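Local coordinates for DUF4875 domain-containing protein (Desulfovibrio piger, PDB 4LG3), which is of unknown function and belongs to the DUF4875 family, placed in the CamS-like clan, at residues 19-27 / 99-107; 113-123 / 171-182. All coordinates share one frame; numbering follows the deposited sequence.

Contact 1 (19-27 / 99-107)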
loop_
_atom_site.group_PDB
_atom_site.type_symbol
_atom_site.label_atom_id
_atom_site.label_comp_id
_atom_site.label_asym_id
_atom_site.label_seq_id
_atom_site.Cartn_x
_atom_site.Cartn_y
_atom_site.Cartn_z
ATOM N N GLU A 19 1.611 -20.380 7.765
ATOM C CA GLU A 19 1.315 -21.791 7.576
ATOM C C GLU A 19 0.265 -22.335 8.594
ATOM O O GLU A 19 0.311 -23.510 8.959
ATOM C CB GLU A 19 2.638 -22.572 7.677
ATOM C CG GLU A 19 3.661 -22.194 6.613
ATOM C CD GLU A 19 5.058 -22.749 6.805
ATOM O OE1 GLU A 19 5.751 -22.287 7.741
ATOM O OE2 GLU A 19 5.466 -23.637 6.019
ATOM N N GLY A 20 -0.671 -21.493 9.016
ATOM C CA GLY A 20 -1.710 -21.863 9.974
ATOM C C GLY A 20 -2.718 -22.861 9.451
ATOM O O GLY A 20 -3.340 -23.590 10.227
ATOM N N ILE A 21 -2.898 -22.861 8.136
ATOM C CA ILE A 21 -3.772 -23.760 7.421
ATOM C C ILE A 21 -2.876 -24.873 6.855
ATOM O O ILE A 21 -2.051 -24.620 5.956
ATOM C CB ILE A 21 -4.615 -23.005 6.369
ATOM C CG1 ILE A 21 -5.535 -21.978 7.100
ATOM C CG2 ILE A 21 -5.425 -24.021 5.562
ATOM C CD1 ILE A 21 -6.142 -21.000 6.324
ATOM N N PRO A 22 -2.973 -26.088 7.460
ATOM C CA PRO A 22 -2.124 -27.218 7.017
ATOM C C PRO A 22 -2.238 -27.520 5.511
ATOM O O PRO A 22 -3.351 -27.580 4.959
ATOM C CB PRO A 22 -2.608 -28.397 7.871
ATOM C CG PRO A 22 -3.958 -27.984 8.435
ATOM C CD PRO A 22 -3.906 -26.495 8.542
ATOM N N GLY A 23 -1.061 -27.621 4.869
ATOM C CA GLY A 23 -0.893 -27.853 3.435
ATOM C C GLY A 23 -1.288 -26.688 2.542
ATOM O O GLY A 23 -1.570 -26.880 1.359
ATOM N N ARG A 24 -1.338 -25.478 3.092
ATOM C CA ARG A 24 -1.769 -24.311 2.337
ATOM C C ARG A 24 -0.990 -23.096 2.813
ATOM O O ARG A 24 -1.422 -22.378 3.721
ATOM C CB ARG A 24 -3.288 -24.129 2.485
ATOM C CG ARG A 24 -3.866 -23.126 1.528
ATOM C CD ARG A 24 -5.316 -23.382 1.239
ATOM N NE ARG A 24 -5.753 -22.466 0.188
ATOM C CZ ARG A 24 -5.803 -22.779 -1.100
ATOM N NH1 ARG A 24 -5.517 -24.012 -1.504
ATOM N NH2 ARG A 24 -6.155 -21.870 -1.996
ATOM N N LEU A 25 0.176 -22.903 2.209
ATOM C CA LEU A 25 1.086 -21.811 2.504
ATOM C C LEU A 25 0.542 -20.486 1.975
ATOM O O LEU A 25 0.234 -20.361 0.786
ATOM C CB LEU A 25 2.494 -22.088 1.910
ATOM C CG LEU A 25 3.536 -20.923 1.970
ATOM C CD1 LEU A 25 4.170 -20.812 3.327
ATOM C CD2 LEU A 25 4.629 -21.122 0.938
ATOM N N ARG A 26 0.454 -19.501 2.871
ATOM C CA ARG A 26 0.082 -18.132 2.562
ATOM C C ARG A 26 1.352 -17.256 2.577
ATOM O O ARG A 26 2.214 -17.433 3.438
ATOM C CB ARG A 26 -0.956 -17.624 3.553
ATOM C CG ARG A 26 -1.450 -16.229 3.251
ATOM C CD ARG A 26 -2.559 -15.823 4.192
ATOM N NE ARG A 26 -2.982 -14.456 3.908
ATOM C CZ ARG A 26 -4.164 -13.947 4.220
ATOM N NH1 ARG A 26 -5.059 -14.677 4.871
ATOM N NH2 ARG A 26 -4.464 -12.701 3.881
ATOM N N TYR A 27 1.486 -16.342 1.613
ATOM C CA TYR A 27 2.643 -15.459 1.601
ATOM C C TYR A 27 2.138 -14.049 1.579
ATOM O O TYR A 27 1.403 -13.668 0.670
ATOM C CB TYR A 27 3.563 -15.777 0.439
ATOM C CG TYR A 27 4.996 -15.345 0.663
ATOM C CD1 TYR A 27 5.835 -16.052 1.522
ATOM C CD2 TYR A 27 5.537 -14.278 -0.036
ATOM C CE1 TYR A 27 7.166 -15.671 1.711
ATOM C CE2 TYR A 27 6.862 -13.895 0.137
ATOM C CZ TYR A 27 7.680 -14.603 1.001
ATOM O OH TYR A 27 9.001 -14.235 1.138
ATOM N N ALA A 99 -5.342 -16.762 -4.946
ATOM C CA ALA A 99 -5.350 -18.201 -4.661
ATOM C C ALA A 99 -5.414 -18.931 -6.016
ATOM O O ALA A 99 -6.515 -19.197 -6.503
ATOM C CB ALA A 99 -6.523 -18.560 -3.768
ATOM N N PRO A 100 -4.244 -19.185 -6.675
ATOM C CA PRO A 100 -4.257 -19.780 -8.030
ATOM C C PRO A 100 -5.169 -21.003 -8.233
ATOM O O PRO A 100 -5.732 -21.143 -9.313
ATOM C CB PRO A 100 -2.785 -20.173 -8.278
ATOM C CG PRO A 100 -1.994 -19.337 -7.381
ATOM C CD PRO A 100 -2.867 -18.860 -6.245
ATOM N N ASP A 101 -5.313 -21.872 -7.224
ATOM C CA ASP A 101 -6.127 -23.088 -7.331
ATOM C C ASP A 101 -7.663 -22.826 -7.145
ATOM O O ASP A 101 -8.450 -23.771 -7.224
ATOM C CB ASP A 101 -5.630 -24.178 -6.343
ATOM C CG ASP A 101 -5.891 -23.948 -4.853
ATOM O OD1 ASP A 101 -6.456 -22.889 -4.498
ATOM O OD2 ASP A 101 -5.492 -24.811 -4.046
ATOM N N GLY A 102 -8.053 -21.574 -6.926
ATOM C CA GLY A 102 -9.446 -21.167 -6.796
ATOM C C GLY A 102 -10.169 -21.607 -5.534
ATOM O O GLY A 102 -11.401 -21.675 -5.524
ATOM N N LYS A 103 -9.413 -21.865 -4.451
ATOM C CA LYS A 103 -9.921 -22.358 -3.166
ATOM C C LYS A 103 -9.688 -21.366 -2.004
ATOM O O LYS A 103 -9.784 -21.738 -0.841
ATOM C CB LYS A 103 -9.291 -23.720 -2.834
ATOM C CG LYS A 103 -9.779 -24.849 -3.729
ATOM C CD LYS A 103 -8.923 -26.108 -3.589
ATOM C CE LYS A 103 -9.202 -27.085 -4.710
ATOM N NZ LYS A 103 -8.512 -28.393 -4.523
ATOM N N GLY A 104 -9.425 -20.121 -2.343
ATOM C CA GLY A 104 -9.231 -19.031 -1.397
ATOM C C GLY A 104 -8.133 -19.186 -0.366
ATOM O O GLY A 104 -7.107 -19.811 -0.617
ATOM N N VAL A 105 -8.359 -18.610 0.815
ATOM C CA VAL A 105 -7.433 -18.689 1.937
ATOM C C VAL A 105 -7.582 -20.060 2.656
ATOM O O VAL A 105 -6.570 -20.712 2.943
ATOM C CB VAL A 105 -7.640 -17.497 2.906
ATOM C CG1 VAL A 105 -6.844 -17.681 4.189
ATOM C CG2 VAL A 105 -7.268 -16.175 2.239
ATOM N N SER A 106 -8.828 -20.496 2.917
ATOM C CA SER A 106 -9.120 -21.733 3.656
ATOM C C SER A 106 -8.782 -23.041 2.927
ATOM O O SER A 106 -8.476 -24.040 3.591
ATOM C CB SER A 106 -10.593 -21.784 4.034
ATOM O OG SER A 106 -11.414 -21.952 2.893
ATOM N N GLY A 107 -8.912 -23.055 1.601
ATOM C CA GLY A 107 -8.720 -24.275 0.829
ATOM C C GLY A 107 -10.047 -24.936 0.481
ATOM O O GLY A 107 -10.081 -25.954 -0.226
HETATM O O HOH W 1 -3.925 -20.296 3.417
#

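Contact 2 (113-123 / 171-182). With SO4 (sulfate ion), chain D.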
loop_
_atom_site.group_PDB
_atom_site.type_symbol
_atom_site.label_atom_id
_atom_site.label_comp_id
_atom_site.label_asym_id
_atom_site.label_seq_id
_atom_site.Cartn_x
_atom_site.Cartn_y
_atom_site.Cartn_z
ATOM N N TRP A 113 -9.431 -14.615 -6.819
ATOM C CA TRP A 113 -9.073 -13.244 -6.453
ATOM C C TRP A 113 -10.073 -12.683 -5.438
ATOM O O TRP A 113 -11.279 -12.901 -5.559
ATOM C CB TRP A 113 -8.978 -12.341 -7.697
ATOM C CG TRP A 113 -7.818 -12.686 -8.594
ATOM C CD1 TRP A 113 -7.833 -13.530 -9.667
ATOM C CD2 TRP A 113 -6.475 -12.183 -8.497
ATOM N NE1 TRP A 113 -6.581 -13.589 -10.243
ATOM C CE2 TRP A 113 -5.735 -12.756 -9.557
ATOM C CE3 TRP A 113 -5.825 -11.302 -7.615
ATOM C CZ2 TRP A 113 -4.375 -12.493 -9.746
ATOM C CZ3 TRP A 113 -4.478 -11.033 -7.807
ATOM C CH2 TRP A 113 -3.764 -11.632 -8.853
ATOM N N ASN A 114 -9.561 -11.981 -4.430
ATOM C CA ASN A 114 -10.377 -11.354 -3.389
ATOM C C ASN A 114 -9.648 -10.169 -2.792
ATOM O O ASN A 114 -8.443 -10.014 -3.026
ATOM C CB ASN A 114 -10.705 -12.355 -2.287
ATOM C CG ASN A 114 -12.026 -12.110 -1.590
ATOM O OD1 ASN A 114 -12.611 -11.019 -1.631
ATOM N ND2 ASN A 114 -12.529 -13.134 -0.927
ATOM N N THR A 115 -10.372 -9.328 -2.036
ATOM C CA THR A 115 -9.858 -8.167 -1.300
ATOM C C THR A 115 -9.193 -7.238 -2.296
ATOM O O THR A 115 -8.043 -6.799 -2.116
ATOM C CB THR A 115 -8.928 -8.618 -0.129
ATOM O OG1 THR A 115 -9.481 -9.771 0.507
ATOM C CG2 THR A 115 -8.724 -7.522 0.917
ATOM N N LEU A 116 -9.928 -6.968 -3.383
ATOM C CA LEU A 116 -9.442 -6.143 -4.473
ATOM C C LEU A 116 -9.730 -4.703 -4.168
ATOM O O LEU A 116 -10.886 -4.326 -4.102
ATOM C CB LEU A 116 -10.085 -6.587 -5.792
ATOM C CG LEU A 116 -9.898 -8.063 -6.173
ATOM C CD1 LEU A 116 -10.673 -8.405 -7.465
ATOM C CD2 LEU A 116 -8.405 -8.447 -6.248
ATOM N N GLN A 117 -8.691 -3.927 -3.864
ATOM C CA GLN A 117 -8.840 -2.511 -3.543
ATOM C C GLN A 117 -7.795 -1.694 -4.221
ATOM O O GLN A 117 -6.696 -2.177 -4.441
ATOM C CB GLN A 117 -8.775 -2.221 -2.028
ATOM C CG GLN A 117 -9.821 -2.909 -1.190
ATOM C CD GLN A 117 -9.597 -2.589 0.260
ATOM O OE1 GLN A 117 -10.348 -1.822 0.869
ATOM N NE2 GLN A 117 -8.551 -3.172 0.854
ATOM N N ALA A 118 -8.139 -0.469 -4.578
ATOM C CA ALA A 118 -7.217 0.496 -5.165
ATOM C C ALA A 118 -7.770 1.891 -4.954
ATOM O O ALA A 118 -8.988 2.084 -5.008
ATOM C CB ALA A 118 -6.982 0.216 -6.647
ATOM N N THR A 119 -6.890 2.844 -4.643
ATOM C CA THR A 119 -7.277 4.245 -4.460
ATOM C C THR A 119 -7.527 4.842 -5.868
ATOM O O THR A 119 -6.931 4.361 -6.840
ATOM C CB THR A 119 -6.192 5.013 -3.677
ATOM O OG1 THR A 119 -4.927 4.790 -4.285
ATOM C CG2 THR A 119 -6.134 4.653 -2.215
ATOM N N PRO A 120 -8.346 5.907 -6.029
ATOM C CA PRO A 120 -8.562 6.450 -7.399
ATOM C C PRO A 120 -7.295 7.013 -8.058
ATOM O O PRO A 120 -7.274 7.187 -9.268
ATOM C CB PRO A 120 -9.623 7.536 -7.205
ATOM C CG PRO A 120 -9.665 7.816 -5.736
ATOM C CD PRO A 120 -9.180 6.596 -5.019
ATOM N N ARG A 121 -6.240 7.272 -7.267
ATOM C CA ARG A 121 -4.922 7.811 -7.679
ATOM C C ARG A 121 -3.883 7.586 -6.595
ATOM O O ARG A 121 -4.253 7.275 -5.457
ATOM C CB ARG A 121 -5.022 9.327 -7.955
ATOM C CG ARG A 121 -5.503 10.155 -6.753
ATOM C CD ARG A 121 -5.149 11.622 -6.897
ATOM N NE ARG A 121 -5.622 12.435 -5.774
ATOM C CZ ARG A 121 -4.871 12.821 -4.745
ATOM N NH1 ARG A 121 -3.595 12.465 -4.672
ATOM N NH2 ARG A 121 -5.385 13.578 -3.790
ATOM N N GLY A 122 -2.614 7.822 -6.926
ATOM C CA GLY A 122 -1.529 7.811 -5.948
ATOM C C GLY A 122 -1.434 9.166 -5.265
ATOM O O GLY A 122 -2.330 9.999 -5.419
ATOM N N LEU A 123 -0.350 9.438 -4.539
ATOM C CA LEU A 123 -0.262 10.699 -3.787
ATOM C C LEU A 123 0.786 11.661 -4.332
ATOM O O LEU A 123 1.759 11.248 -4.964
ATOM C CB LEU A 123 0.023 10.418 -2.283
ATOM C CG LEU A 123 -0.823 9.325 -1.544
ATOM C CD1 LEU A 123 -0.523 9.323 -0.069
ATOM C CD2 LEU A 123 -2.339 9.523 -1.734
ATOM N N PRO A 171 -5.210 11.199 2.613
ATOM C CA PRO A 171 -5.928 12.127 1.724
ATOM C C PRO A 171 -6.876 11.435 0.754
ATOM O O PRO A 171 -7.679 12.106 0.127
ATOM C CB PRO A 171 -4.798 12.817 0.934
ATOM C CG PRO A 171 -3.682 11.891 0.956
ATOM C CD PRO A 171 -3.797 11.039 2.197
ATOM N N VAL A 172 -6.735 10.113 0.569
ATOM C CA VAL A 172 -7.489 9.334 -0.420
ATOM C C VAL A 172 -7.613 7.903 0.089
ATOM O O VAL A 172 -6.615 7.173 0.138
ATOM C CB VAL A 172 -6.802 9.371 -1.838
ATOM C CG1 VAL A 172 -7.422 8.364 -2.778
ATOM C CG2 VAL A 172 -6.844 10.756 -2.477
ATOM N N PHE A 173 -8.839 7.490 0.380
ATOM C CA PHE A 173 -9.196 6.153 0.837
ATOM C C PHE A 173 -9.294 5.152 -0.341
ATOM O O PHE A 173 -9.681 5.521 -1.465
ATOM C CB PHE A 173 -10.543 6.188 1.624
ATOM C CG PHE A 173 -10.387 6.644 3.059
ATOM C CD1 PHE A 173 -9.612 5.911 3.965
ATOM C CD2 PHE A 173 -11.004 7.809 3.508
ATOM C CE1 PHE A 173 -9.458 6.342 5.291
ATOM C CE2 PHE A 173 -10.832 8.247 4.830
ATOM C CZ PHE A 173 -10.056 7.510 5.714
ATOM N N PRO A 174 -9.020 3.858 -0.080
ATOM C CA PRO A 174 -9.129 2.862 -1.160
ATOM C C PRO A 174 -10.576 2.602 -1.523
ATOM O O PRO A 174 -11.474 2.897 -0.754
ATOM C CB PRO A 174 -8.453 1.608 -0.557
ATOM C CG PRO A 174 -7.674 2.118 0.649
ATOM C CD PRO A 174 -8.537 3.229 1.166
ATOM N N GLU A 175 -10.787 2.094 -2.719
ATOM C CA GLU A 175 -12.094 1.683 -3.233
ATOM C C GLU A 175 -11.982 0.252 -3.695
ATOM O O GLU A 175 -10.881 -0.118 -4.113
ATOM C CB GLU A 175 -12.519 2.529 -4.464
ATOM C CG GLU A 175 -12.565 4.031 -4.327
ATOM C CD GLU A 175 -12.955 4.695 -5.634
ATOM O OE1 GLU A 175 -12.754 4.073 -6.702
ATOM O OE2 GLU A 175 -13.515 5.815 -5.585
ATOM N N PRO A 176 -13.080 -0.538 -3.816
ATOM C CA PRO A 176 -12.932 -1.855 -4.463
ATOM C C PRO A 176 -12.538 -1.674 -5.937
ATOM O O PRO A 176 -12.654 -0.570 -6.471
ATOM C CB PRO A 176 -14.321 -2.494 -4.318
ATOM C CG PRO A 176 -15.062 -1.638 -3.343
ATOM C CD PRO A 176 -14.488 -0.276 -3.435
ATOM N N PHE A 177 -12.022 -2.711 -6.579
ATOM C CA PHE A 177 -11.712 -2.639 -8.013
ATOM C C PHE A 177 -12.302 -3.894 -8.649
ATOM O O PHE A 177 -12.466 -4.908 -7.945
ATOM C CB PHE A 177 -10.232 -2.388 -8.352
ATOM C CG PHE A 177 -9.235 -3.514 -8.196
ATOM C CD1 PHE A 177 -9.198 -4.568 -9.114
ATOM C CD2 PHE A 177 -8.241 -3.448 -7.226
ATOM C CE1 PHE A 177 -8.246 -5.574 -9.008
ATOM C CE2 PHE A 177 -7.288 -4.462 -7.111
ATOM C CZ PHE A 177 -7.295 -5.516 -8.010
ATOM N N PRO A 178 -12.740 -3.824 -9.926
ATOM C CA PRO A 178 -13.459 -4.965 -10.505
ATOM C C PRO A 178 -12.612 -6.219 -10.700
ATOM O O PRO A 178 -11.433 -6.162 -11.046
ATOM C CB PRO A 178 -13.968 -4.430 -11.847
ATOM C CG PRO A 178 -13.900 -2.963 -11.730
ATOM C CD PRO A 178 -12.707 -2.696 -10.871
ATOM N N GLN A 179 -13.268 -7.359 -10.472
ATOM C CA GLN A 179 -12.761 -8.718 -10.609
ATOM C C GLN A 179 -12.228 -8.975 -12.041
ATOM O O GLN A 179 -11.252 -9.699 -12.190
ATOM C CB GLN A 179 -13.912 -9.686 -10.264
ATOM C CG GLN A 179 -13.551 -11.169 -10.273
ATOM C CD GLN A 179 -12.924 -11.653 -8.990
ATOM O OE1 GLN A 179 -13.145 -11.112 -7.895
ATOM N NE2 GLN A 179 -12.181 -12.747 -9.097
ATOM N N GLU A 180 -12.865 -8.371 -13.075
ATOM C CA GLU A 180 -12.522 -8.511 -14.499
ATOM C C GLU A 180 -11.122 -7.932 -14.825
ATOM O O GLU A 180 -10.514 -8.336 -15.819
ATOM C CB GLU A 180 -13.611 -7.905 -15.425
ATOM C CG GLU A 180 -14.232 -6.590 -14.958
ATOM C CD GLU A 180 -15.555 -6.656 -14.198
ATOM O OE1 GLU A 180 -15.625 -7.328 -13.141
ATOM O OE2 GLU A 180 -16.513 -5.974 -14.635
ATOM N N TRP A 181 -10.602 -7.027 -13.977
ATOM C CA TRP A 181 -9.264 -6.434 -14.131
ATOM C C TRP A 181 -8.130 -7.452 -13.906
ATOM O O TRP A 181 -7.002 -7.201 -14.322
ATOM C CB TRP A 181 -9.083 -5.270 -13.141
ATOM C CG TRP A 181 -9.808 -4.009 -13.490
ATOM C CD1 TRP A 181 -10.760 -3.835 -14.462
ATOM C CD2 TRP A 181 -9.652 -2.739 -12.847
ATOM N NE1 TRP A 181 -11.182 -2.526 -14.482
ATOM C CE2 TRP A 181 -10.523 -1.831 -13.495
ATOM C CE3 TRP A 181 -8.846 -2.273 -11.794
ATOM C CZ2 TRP A 181 -10.615 -0.488 -13.117
ATOM C CZ3 TRP A 181 -8.923 -0.941 -11.436
ATOM C CH2 TRP A 181 -9.790 -0.061 -12.101
ATOM N N THR A 182 -8.425 -8.558 -13.198
ATOM C CA THR A 182 -7.497 -9.638 -12.849
ATOM C C THR A 182 -7.415 -10.696 -13.955
ATOM O O THR A 182 -6.588 -11.606 -13.862
ATOM C CB THR A 182 -7.922 -10.319 -11.535
ATOM O OG1 THR A 182 -9.105 -11.091 -11.773
ATOM C CG2 THR A 182 -8.139 -9.335 -10.388
HETATM S S SO4 D . -5.838 -16.545 -13.097
HETATM O O1 SO4 D . -5.032 -16.466 -14.323
HETATM O O2 SO4 D . -5.087 -17.310 -12.098
HETATM O O3 SO4 D . -6.150 -15.180 -12.628
HETATM O O4 SO4 D . -7.093 -17.243 -13.380
#

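Contact 1 (19-27 / 99-107)
The guanidinium of R24 and the carboxylate of D101 meet end-on, their planes 16° apart, nearly coplanar. Around the edge of the guanidinium, near its plane, lie the D101 carboxylate, the carbonyl oxygens of G104 and V105, and the methyl group of A99. Over one face sit CA of G107 and CB of K103. R24 NH1 reaches D101 OD2 at 2.7 Å, on the syn lone pair, with the bond almost straight. R24 NH2 donates to D101 OD1, also at 2.7 Å, on the syn side but 18° out of the carboxylate plane. R24 NH2 also donates to G104 O at 2.7 Å. R24 NE adds weak bonds to G104 O and V105 O. Three strong bonds and two weak ones, all near its plane, probably hold the guanidinium in that orientation. CG of R24 is anti to the backbone N (chi1 -168°), and the chain runs extended to NE, which carries the charge across to the facing loop.

The arginine follows a type II beta turn, I21 to R24, leading into strand 26-36. Its partner loop joins strands 92-98 and 113-118 and opens with a type I turn, A99 to G102. K103 N donates to D101 OD1 from above the carboxylate plane. This is an Asx turn, which probably helps to hold the carboxylate facing R24.

Beside the salt bridge, I21 and V105 make a small apolar contact, CD1 to CG1 4.0 Å, crossing at about a right angle. I21 CD1 also lies 3.4 Å from V105 O. The guanidinium of R26 approaches the V105 methyls, NH1 to CG1 3.6 Å; NE is hydrogen-bonded to N28 OD1 and NH2 to S77 OG. A water lies between the backbones, 2.7 Å from V105 O and farther from R24 O.

Contact 2 (113-123 / 171-182)
L116, A118, E175 and F177 join their backbones where strand 175-176 pairs antiparallel with strand 113-118, adding a short strand to the mixed sheet. A118 and E175 are a hydrogen-bonded pair. A118 N donates to E175 O at 2.8 Å, almost in line with the carbonyl. E175 N returns a bond to A118 O at 2.9 Å, from above the carbonyl plane. F177 N donates to L116 O at 3.2 Å, again from above the plane; the CA-H of P176 points at the same oxygen. Q117 and P176 form the adjoining non-hydrogen-bonded pair.

Several polar side chains are satisfied elsewhere. E175 OE1 forms a salt bridge with K53, R121 NH1 one with E127, and Q117 NE2 bonds T95. K53 NZ also reaches P176 O. R121 NH1 also donates to G122 O. The R121 guanidinium turns one face to V172, whose CG2 lies 3.4 Å above its plane.

CB of L116 sits over the centre of the F177 ring, 3.6 Å from the centroid. T182 CB packs over the five-membered ring of W113. T182 OG1 donates to Q179 O, which also accepts T182 N. Y98 OH is hydrogen-bonded to a sulfate, probably from the crystallisation liquor. At the edge of the indole, W113 NE1 donates almost straight to O3 of that sulfate at 2.9 Å.

Overall arrangement
Both contacts reach the same mixed sheet. Their centres are 23 Å apart, and their nearest atoms are about 5 Å apart without touching. They come in series along the chain: contact 1 closes at 107, and contact 2 opens at 113. The loop of contact 1 runs between strands 92-98 and 113-118, and the second of these is the one that contact 2 pairs with 175-176. Contact 1 lies toward the periphery, 22 Å from the centre of the chain; contact 2 lies 10 Å from it. One therefore ties the approach to strand 26-36 to a loop more than 70 residues further along the chain, and the other brings the C-terminal segment back onto the sheet.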